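Local coordinates for protein UDP-D-quinovosamine 4-dehydrogenase (Vibrio fischeri, PDB 3NKL) that probably acts as an oxidoreductase and lyase on UDP-sugars as a full-length membrane protein, of which this chain is a Rossmann-like CoA-binding-type domain, at residues B[6-12]-B[31-37]; B[66-72]-B[93-98]. The contacts are given in a common frame with arbitrary orientation. Residue numbers count along the deposited sequence, not the author numbering.

Both contacts are parallel strand pairs of one Rossmann-like sheet, and each closes a beta-alpha-beta unit. Contact 1 joins strands 5-10 and 29-35 through helix 14-25; contact 2, which opens only after contact 1 has closed, joins strands 68-71 and 94-97 through helix 78-89. Their centres lie about 9 Å apart, because strands 5-10 and 68-71 are neighbours: Tyr-10 N lies 2.8 Å from Leu-70 O, and Tyr-10 O 2.8 Å from Ala-72 N, both probable hydrogen bonds. Strand order thus runs 29-35, 5-10, 68-71, 94-97, so the chain builds outward from strand 5-10 in one direction, then crosses over to build in the other, as in classical nucleotide-binding domains.

Contact 1 of 2, residues B[6-12]-B[31-37]; sequences KVLIYGA and PIAFIDD
Strands 6-10 and 31-35 run parallel, axes 4.6 Å apart at closest, crossing at -24°. Val-7 pairs with Pro-31 (CA-CA 5.0 Å), but Ile-9 with Phe-34 (4.8 Å) and Tyr-10 with Ile-35 (4.6 Å); Ile-32, at phi/psi -81/-39 with CB toward 6-12, takes up the extra residue. Extended Lys-6 lays CD 3.6 Å from Ile-32 CD1, its amine leading away. Val-7 O accepts from Ile-32 N (2.8 Å). Leu-8 (mt) sets CD2 3.9 Å from Ala-33 CB and CD1 4.0 Å from Ile-35 CG1, under helix 57-64. Ile-9 N donates to Ala-33 O (3.2 Å) and Ile-9 O accepts from Ile-35 N (2.8 Å); its side chain (mt) shares with Pro-31 and Phe-34 the face covered by helix 14-25. These strands and that helix form a beta-alpha-beta unit whose turn begins a GxGxxG-like sequence, consistent with a Rossmann fold. Tyr-10 (chi1 t) receives Ile-35 CG2 over its ring face, a CH-pi contact 3.9 Å from the centroid, while OH donates to Asp-37 OD1 (2.9 Å). Gly-11, at phi/psi 121/106, where a CB would clash with the preceding carbonyl, donates N to Ile-35 O (2.7 Å). Ala-12 N donates to Asp-36 OD1 (2.8 Å).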
ATOM      1  N   LYS B   6     -17.626  10.423 -12.165  1.00 23.86           N
ATOM      2  CA  LYS B   6     -17.166   9.047 -12.010  1.00 23.71           C
ATOM      3  C   LYS B   6     -15.650   8.930 -12.177  1.00 23.18           C
ATOM      4  O   LYS B   6     -15.071   9.494 -13.104  1.00 24.81           O
ATOM      5  CB  LYS B   6     -17.882   8.145 -13.005  1.00 28.73           C
ATOM      6  CG  LYS B   6     -19.402   8.057 -12.718  1.00 30.66           C
ATOM      7  CD  LYS B   6     -20.047   7.033 -13.607  1.00 43.39           C
ATOM      8  CE  LYS B   6     -21.565   7.158 -13.571  1.00 53.77           C
ATOM      9  NZ  LYS B   6     -22.163   6.540 -14.793  1.00 63.44           N
ATOM     10  N   VAL B   7     -15.005   8.212 -11.271  1.00 20.94           N
ATOM     11  CA  VAL B   7     -13.549   8.031 -11.373  1.00 16.96           C
ATOM     12  C   VAL B   7     -13.158   6.590 -11.131  1.00 21.80           C
ATOM     13  O   VAL B   7     -13.917   5.823 -10.534  1.00 26.08           O
ATOM     14  CB  VAL B   7     -12.791   8.836 -10.299  1.00 20.96           C
ATOM     15  CG1 VAL B   7     -13.156  10.319 -10.356  1.00 20.29           C
ATOM     16  CG2 VAL B   7     -13.093   8.271  -8.932  1.00 20.12           C
ATOM     17  N   LEU B   8     -11.954   6.225 -11.570  1.00 17.84           N
ATOM     18  CA  LEU B   8     -11.306   5.036 -11.061  1.00 19.72           C
ATOM     19  C   LEU B   8     -10.257   5.469 -10.049  1.00 24.52           C
ATOM     20  O   LEU B   8      -9.663   6.552 -10.177  1.00 18.40           O
ATOM     21  CB  LEU B   8     -10.595   4.254 -12.167  1.00 16.42           C
ATOM     22  CG  LEU B   8     -11.435   3.792 -13.360  1.00 26.46           C
ATOM     23  CD1 LEU B   8     -10.523   3.176 -14.407  1.00 21.07           C
ATOM     24  CD2 LEU B   8     -12.477   2.782 -12.887  1.00 25.23           C
ATOM     25  N   ILE B   9     -10.015   4.614  -9.062  1.00 16.34           N
ATOM     26  CA  ILE B   9      -8.918   4.847  -8.116  1.00 14.28           C
ATOM     27  C   ILE B   9      -7.838   3.825  -8.390  1.00 19.22           C
ATOM     28  O   ILE B   9      -8.087   2.615  -8.348  1.00 20.91           O
ATOM     29  CB  ILE B   9      -9.373   4.705  -6.656  1.00 16.88           C
ATOM     30  CG1 ILE B   9     -10.389   5.805  -6.320  1.00 19.60           C
ATOM     31  CG2 ILE B   9      -8.148   4.703  -5.695  1.00 14.34           C
ATOM     32  CD1 ILE B   9     -10.967   5.697  -4.924  1.00 20.79           C
ATOM     33  N   TYR B  10      -6.639   4.312  -8.712  1.00 13.37           N
ATOM     34  CA  TYR B  10      -5.514   3.434  -8.965  1.00 14.74           C
ATOM     35  C   TYR B  10      -4.840   3.217  -7.614  1.00 15.26           C
ATOM     36  O   TYR B  10      -4.284   4.149  -7.049  1.00 17.88           O
ATOM     37  CB  TYR B  10      -4.538   4.101  -9.942  1.00 17.93           C
ATOM     38  CG  TYR B  10      -3.720   3.152 -10.785  1.00 16.66           C
ATOM     39  CD1 TYR B  10      -2.786   2.291 -10.207  1.00 22.43           C
ATOM     40  CD2 TYR B  10      -3.879   3.116 -12.168  1.00 17.10           C
ATOM     41  CE1 TYR B  10      -2.034   1.423 -10.981  1.00 24.87           C
ATOM     42  CE2 TYR B  10      -3.122   2.253 -12.952  1.00 19.94           C
ATOM     43  CZ  TYR B  10      -2.220   1.409 -12.357  1.00 25.15           C
ATOM     44  OH  TYR B  10      -1.486   0.567 -13.153  1.00 25.76           O
ATOM     45  N   GLY B  11      -4.898   1.984  -7.110  1.00 16.17           N
ATOM     46  CA  GLY B  11      -4.293   1.612  -5.835  1.00 19.52           C
ATOM     47  C   GLY B  11      -5.398   1.092  -4.929  1.00 22.05           C
ATOM     48  O   GLY B  11      -6.216   1.873  -4.447  1.00 20.29           O
ATOM     49  N   ALA B  12      -5.433  -0.223  -4.718  1.00 20.08           N
ATOM     50  CA  ALA B  12      -6.447  -0.836  -3.863  1.00 23.07           C
ATOM     51  C   ALA B  12      -5.881  -1.322  -2.531  1.00 27.27           C
ATOM     52  O   ALA B  12      -6.341  -2.327  -1.977  1.00 28.27           O
ATOM     53  CB  ALA B  12      -7.160  -1.986  -4.598  1.00 27.58           C
ATOM     54  N   PRO B  31     -16.233   6.772  -6.824  1.00 27.86           N
ATOM     55  CA  PRO B  31     -15.305   5.755  -7.316  1.00 25.43           C
ATOM     56  C   PRO B  31     -16.087   4.573  -7.887  1.00 32.46           C
ATOM     57  O   PRO B  31     -16.877   3.964  -7.176  1.00 33.48           O
ATOM     58  CB  PRO B  31     -14.511   5.359  -6.055  1.00 23.71           C
ATOM     59  CG  PRO B  31     -15.394   5.706  -4.915  1.00 27.77           C
ATOM     60  CD  PRO B  31     -16.301   6.821  -5.350  1.00 26.81           C
ATOM     61  N   ILE B  32     -15.881   4.279  -9.167  1.00 24.53           N
ATOM     62  CA  ILE B  32     -16.577   3.191  -9.851  1.00 27.54           C
ATOM     63  C   ILE B  32     -15.940   1.839  -9.575  1.00 33.88           C
ATOM     64  O   ILE B  32     -16.628   0.827  -9.420  1.00 28.24           O
ATOM     65  CB  ILE B  32     -16.532   3.416 -11.375  1.00 36.79           C
ATOM     66  CG1 ILE B  32     -17.297   4.687 -11.736  1.00 40.09           C
ATOM     67  CG2 ILE B  32     -17.082   2.214 -12.115  1.00 45.40           C
ATOM     68  CD1 ILE B  32     -18.696   4.705 -11.220  1.00 56.05           C
ATOM     69  N   ALA B  33     -14.613   1.835  -9.531  1.00 23.20           N
ATOM     70  CA  ALA B  33     -13.833   0.608  -9.366  1.00 26.11           C
ATOM     71  C   ALA B  33     -12.426   1.016  -9.000  1.00 24.36           C
ATOM     72  O   ALA B  33     -12.066   2.196  -9.160  1.00 21.90           O
ATOM     73  CB  ALA B  33     -13.817  -0.179 -10.664  1.00 24.45           C
ATOM     74  N   PHE B  34     -11.638   0.049  -8.519  1.00 23.59           N
ATOM     75  CA  PHE B  34     -10.218   0.228  -8.283  1.00 20.23           C
ATOM     76  C   PHE B  34      -9.421  -0.410  -9.406  1.00 23.24           C
ATOM     77  O   PHE B  34      -9.850  -1.393 -10.003  1.00 23.95           O
ATOM     78  CB  PHE B  34      -9.775  -0.485  -6.987  1.00 19.16           C
ATOM     79  CG  PHE B  34     -10.304   0.135  -5.732  1.00 24.69           C
ATOM     80  CD1 PHE B  34     -11.428  -0.383  -5.107  1.00 32.34           C
ATOM     81  CD2 PHE B  34      -9.664   1.227  -5.160  1.00 23.63           C
ATOM     82  CE1 PHE B  34     -11.901   0.181  -3.934  1.00 37.84           C
ATOM     83  CE2 PHE B  34     -10.133   1.799  -3.989  1.00 23.69           C
ATOM     84  CZ  PHE B  34     -11.243   1.278  -3.373  1.00 30.97           C
ATOM     85  N   ILE B  35      -8.244   0.137  -9.668  1.00 19.92           N
ATOM     86  CA  ILE B  35      -7.240  -0.540 -10.469  1.00 18.28           C
ATOM     87  C   ILE B  35      -6.071  -0.878  -9.532  1.00 22.28           C
ATOM     88  O   ILE B  35      -5.693  -0.052  -8.699  1.00 23.96           O
ATOM     89  CB  ILE B  35      -6.733   0.362 -11.601  1.00 18.03           C
ATOM     90  CG1 ILE B  35      -7.892   0.757 -12.520  1.00 19.90           C
ATOM     91  CG2 ILE B  35      -5.649  -0.350 -12.423  1.00 20.90           C
ATOM     92  CD1 ILE B  35      -8.391  -0.398 -13.385  1.00 25.98           C
ATOM     93  N   ASP B  36      -5.522  -2.083  -9.648  1.00 21.90           N
ATOM     94  CA  ASP B  36      -4.344  -2.468  -8.847  1.00 23.62           C
ATOM     95  C   ASP B  36      -3.431  -3.423  -9.620  1.00 29.53           C
ATOM     96  O   ASP B  36      -3.912  -4.362 -10.258  1.00 31.43           O
ATOM     97  CB  ASP B  36      -4.776  -3.112  -7.528  1.00 21.26           C
ATOM     98  CG  ASP B  36      -3.645  -3.127  -6.484  1.00 31.73           C
ATOM     99  OD1 ASP B  36      -3.685  -2.305  -5.544  1.00 29.76           O
ATOM    100  OD2 ASP B  36      -2.715  -3.951  -6.613  1.00 31.02           O
ATOM    101  N   ASP B  37      -2.123  -3.171  -9.559  1.00 27.83           N
ATOM    102  CA  ASP B  37      -1.125  -3.969 -10.268  1.00 32.29           C
ATOM    103  C   ASP B  37      -1.033  -5.391  -9.716  1.00 35.22           C
ATOM    104  O   ASP B  37      -0.453  -6.266 -10.347  1.00 37.35           O
ATOM    105  CB  ASP B  37       0.264  -3.321 -10.161  1.00 46.29           C
ATOM    106  CG  ASP B  37       0.351  -1.977 -10.871  1.00 61.31           C
ATOM    107  OD1 ASP B  37      -0.309  -1.805 -11.916  1.00 67.66           O
ATOM    108  OD2 ASP B  37       1.098  -1.090 -10.393  1.00 61.69           O
TER

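Contact 2 of 2, residues B[66-72]-B[93-98]; sequences ISTVLLA and VEVLTI
Extended backbones at 68-71 and 94-97 form a parallel pair, axes 4.6 Å apart at closest, crossing at -24°. The register sets Thr-68 beside Glu-94, Val-69 beside Val-95, Leu-70 beside Leu-96 and Leu-71 beside Thr-97, with CA-CA distances of 4.7, 5.2, 4.9 and 4.5 Å. Five near-linear hydrogen bonds zigzag across: Glu-94 N to Ser-67 O (3.0 Å), Val-69 N to Glu-94 O (3.0 Å), Leu-96 N to Val-69 O (3.1 Å), Leu-71 N to Leu-96 O (2.7 Å) and Ile-98 N to Leu-71 O (3.1 Å). With helix 78-89 as the connection, this is a beta-alpha-beta crossover in the second half of the Rossmann-like sheet. That helix covers the face carrying Leu-71 and Val-95, where Leu-71 (mt) brings CD1 to 3.7 Å from Val-95 CG1; nearby, Val-69 CG2 meets Val-93 CG2 at 4.0 Å. Beta-branched valines suit such extended, buried positions. Across the sheet, Leu-70 CD2 packs 3.7 Å from Leu-96 CD1, both mt, with Leu-70 reaching helix 14-25. Glu-94 (chi1 and chi2 t) brings OE2 to 3.4 Å from Thr-68 OG1, at best a weak hydrogen bond. Past the strands' C-terminal ends, Ile-98 CD1 lies 4.1 Å from Ala-72 CB; Thr-97 OG1 donates to Ile-98 O (2.8 Å).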
ATOM      1  N   ILE B  66     -15.398   7.480 -18.023  1.00 22.92           N
ATOM      2  CA  ILE B  66     -14.530   8.053 -16.996  1.00 20.93           C
ATOM      3  C   ILE B  66     -13.517   9.013 -17.626  1.00 24.20           C
ATOM      4  O   ILE B  66     -12.842   8.662 -18.578  1.00 27.17           O
ATOM      5  CB  ILE B  66     -13.813   6.930 -16.207  1.00 23.12           C
ATOM      6  CG1 ILE B  66     -14.805   6.285 -15.223  1.00 23.05           C
ATOM      7  CG2 ILE B  66     -12.597   7.497 -15.443  1.00 21.09           C
ATOM      8  CD1 ILE B  66     -14.522   4.863 -14.910  1.00 27.38           C
ATOM      9  N   SER B  67     -13.409  10.233 -17.114  1.00 21.06           N
ATOM     10  CA  SER B  67     -12.418  11.138 -17.677  1.00 27.08           C
ATOM     11  C   SER B  67     -11.402  11.599 -16.642  1.00 21.20           C
ATOM     12  O   SER B  67     -10.624  12.489 -16.914  1.00 19.22           O
ATOM     13  CB  SER B  67     -13.087  12.352 -18.333  1.00 31.40           C
ATOM     14  OG  SER B  67     -13.855  13.058 -17.391  1.00 39.57           O
ATOM     15  N   THR B  68     -11.436  10.993 -15.463  1.00 15.44           N
ATOM     16  CA  THR B  68     -10.519  11.346 -14.368  1.00 16.99           C
ATOM     17  C   THR B  68     -10.136  10.086 -13.609  1.00 19.89           C
ATOM     18  O   THR B  68     -11.007   9.291 -13.253  1.00 17.31           O
ATOM     19  CB  THR B  68     -11.179  12.341 -13.388  1.00 19.40           C
ATOM     20  OG1 THR B  68     -11.445  13.567 -14.067  1.00 26.28           O
ATOM     21  CG2 THR B  68     -10.281  12.631 -12.207  1.00 23.64           C
ATOM     22  N   VAL B  69      -8.834   9.902 -13.370  1.00 14.63           N
ATOM     23  CA  VAL B  69      -8.354   8.775 -12.588  1.00 15.94           C
ATOM     24  C   VAL B  69      -7.538   9.324 -11.426  1.00 18.43           C
ATOM     25  O   VAL B  69      -6.732  10.238 -11.603  1.00 18.71           O
ATOM     26  CB  VAL B  69      -7.541   7.781 -13.462  1.00 14.95           C
ATOM     27  CG1 VAL B  69      -6.822   6.734 -12.589  1.00 12.96           C
ATOM     28  CG2 VAL B  69      -8.475   7.110 -14.500  1.00 18.07           C
ATOM     29  N   LEU B  70      -7.789   8.803 -10.230  1.00 11.82           N
ATOM     30  CA  LEU B  70      -7.119   9.274  -9.021  1.00 15.67           C
ATOM     31  C   LEU B  70      -6.063   8.271  -8.570  1.00 16.56           C
ATOM     32  O   LEU B  70      -6.352   7.086  -8.415  1.00 20.71           O
ATOM     33  CB  LEU B  70      -8.147   9.460  -7.903  1.00 14.83           C
ATOM     34  CG  LEU B  70      -9.395  10.285  -8.239  1.00 20.75           C
ATOM     35  CD1 LEU B  70     -10.229  10.434  -6.964  1.00 19.75           C
ATOM     36  CD2 LEU B  70      -9.014  11.634  -8.794  1.00 18.52           C
ATOM     37  N   LEU B  71      -4.850   8.743  -8.326  1.00 16.98           N
ATOM     38  CA  LEU B  71      -3.767   7.850  -7.905  1.00 15.52           C
ATOM     39  C   LEU B  71      -3.682   7.794  -6.390  1.00 20.22           C
ATOM     40  O   LEU B  71      -3.556   8.825  -5.735  1.00 16.49           O
ATOM     41  CB  LEU B  71      -2.426   8.328  -8.445  1.00 10.24           C
ATOM     42  CG  LEU B  71      -2.319   8.432  -9.969  1.00 19.73           C
ATOM     43  CD1 LEU B  71      -0.915   8.843 -10.344  1.00 17.59           C
ATOM     44  CD2 LEU B  71      -2.665   7.111 -10.629  1.00 18.43           C
ATOM     45  N   ALA B  72      -3.760   6.588  -5.842  1.00 12.24           N
ATOM     46  CA  ALA B  72      -3.591   6.380  -4.418  1.00 17.88           C
ATOM     47  C   ALA B  72      -2.537   5.284  -4.245  1.00 17.74           C
ATOM     48  O   ALA B  72      -2.815   4.210  -3.698  1.00 17.35           O
ATOM     49  CB  ALA B  72      -4.925   5.982  -3.771  1.00 19.05           C
ATOM     50  N   VAL B  93      -7.277  10.673 -20.017  1.00 14.44           N
ATOM     51  CA  VAL B  93      -7.947  11.041 -18.784  1.00 19.35           C
ATOM     52  C   VAL B  93      -7.071  12.068 -18.088  1.00 20.99           C
ATOM     53  O   VAL B  93      -5.902  12.195 -18.397  1.00 21.39           O
ATOM     54  CB  VAL B  93      -8.155   9.834 -17.875  1.00 15.90           C
ATOM     55  CG1 VAL B  93      -9.076   8.826 -18.592  1.00 20.38           C
ATOM     56  CG2 VAL B  93      -6.802   9.153 -17.505  1.00 16.72           C
ATOM     57  N   GLU B  94      -7.674  12.826 -17.194  1.00 15.33           N
ATOM     58  CA  GLU B  94      -6.967  13.726 -16.315  1.00 14.21           C
ATOM     59  C   GLU B  94      -6.475  12.861 -15.157  1.00 13.87           C
ATOM     60  O   GLU B  94      -7.140  11.876 -14.774  1.00 16.58           O
ATOM     61  CB  GLU B  94      -7.980  14.739 -15.794  1.00 24.44           C
ATOM     62  CG  GLU B  94      -7.453  15.654 -14.756  1.00 42.55           C
ATOM     63  CD  GLU B  94      -8.459  16.730 -14.395  1.00 53.29           C
ATOM     64  OE1 GLU B  94      -8.027  17.886 -14.228  1.00 52.03           O
ATOM     65  OE2 GLU B  94      -9.669  16.415 -14.291  1.00 58.94           O
ATOM     66  N   VAL B  95      -5.314  13.187 -14.604  1.00 13.19           N
ATOM     67  CA  VAL B  95      -4.751  12.336 -13.540  1.00 17.08           C
ATOM     68  C   VAL B  95      -4.472  13.188 -12.305  1.00 22.09           C
ATOM     69  O   VAL B  95      -3.754  14.198 -12.402  1.00 16.62           O
ATOM     70  CB  VAL B  95      -3.461  11.621 -14.006  1.00 13.84           C
ATOM     71  CG1 VAL B  95      -2.887  10.775 -12.878  1.00 14.24           C
ATOM     72  CG2 VAL B  95      -3.741  10.739 -15.227  1.00 15.92           C
ATOM     73  N   LEU B  96      -5.061  12.805 -11.166  1.00 15.28           N
ATOM     74  CA  LEU B  96      -4.856  13.526  -9.910  1.00 13.01           C
ATOM     75  C   LEU B  96      -4.260  12.544  -8.932  1.00 14.56           C
ATOM     76  O   LEU B  96      -4.441  11.343  -9.080  1.00 17.18           O
ATOM     77  CB  LEU B  96      -6.168  14.044  -9.320  1.00 14.30           C
ATOM     78  CG  LEU B  96      -7.138  14.744 -10.271  1.00 16.69           C
ATOM     79  CD1 LEU B  96      -8.414  15.174  -9.518  1.00 25.49           C
ATOM     80  CD2 LEU B  96      -6.434  15.940 -10.850  1.00 20.25           C
ATOM     81  N   THR B  97      -3.554  13.055  -7.927  1.00 13.32           N
ATOM     82  CA  THR B  97      -2.886  12.177  -6.965  1.00 13.86           C
ATOM     83  C   THR B  97      -3.072  12.643  -5.526  1.00 14.10           C
ATOM     84  O   THR B  97      -3.124  13.850  -5.252  1.00 15.06           O
ATOM     85  CB  THR B  97      -1.354  12.057  -7.243  1.00 20.09           C
ATOM     86  OG1 THR B  97      -0.745  11.199  -6.255  1.00 15.61           O
ATOM     87  CG2 THR B  97      -0.674  13.417  -7.186  1.00 14.91           C
ATOM     88  N   ILE B  98      -3.142  11.688  -4.601  1.00 13.68           N
ATOM     89  CA  ILE B  98      -3.110  12.034  -3.179  1.00 15.35           C
ATOM     90  C   ILE B  98      -1.665  12.421  -2.829  1.00 14.27           C
ATOM     91  O   ILE B  98      -0.762  12.224  -3.649  1.00 16.13           O
ATOM     92  CB  ILE B  98      -3.589  10.853  -2.312  1.00 13.59           C
ATOM     93  CG1 ILE B  98      -2.558   9.717  -2.296  1.00 15.96           C
ATOM     94  CG2 ILE B  98      -4.971  10.335  -2.805  1.00 13.30           C
ATOM     95  CD1 ILE B  98      -2.949   8.596  -1.283  1.00 19.31           C
TER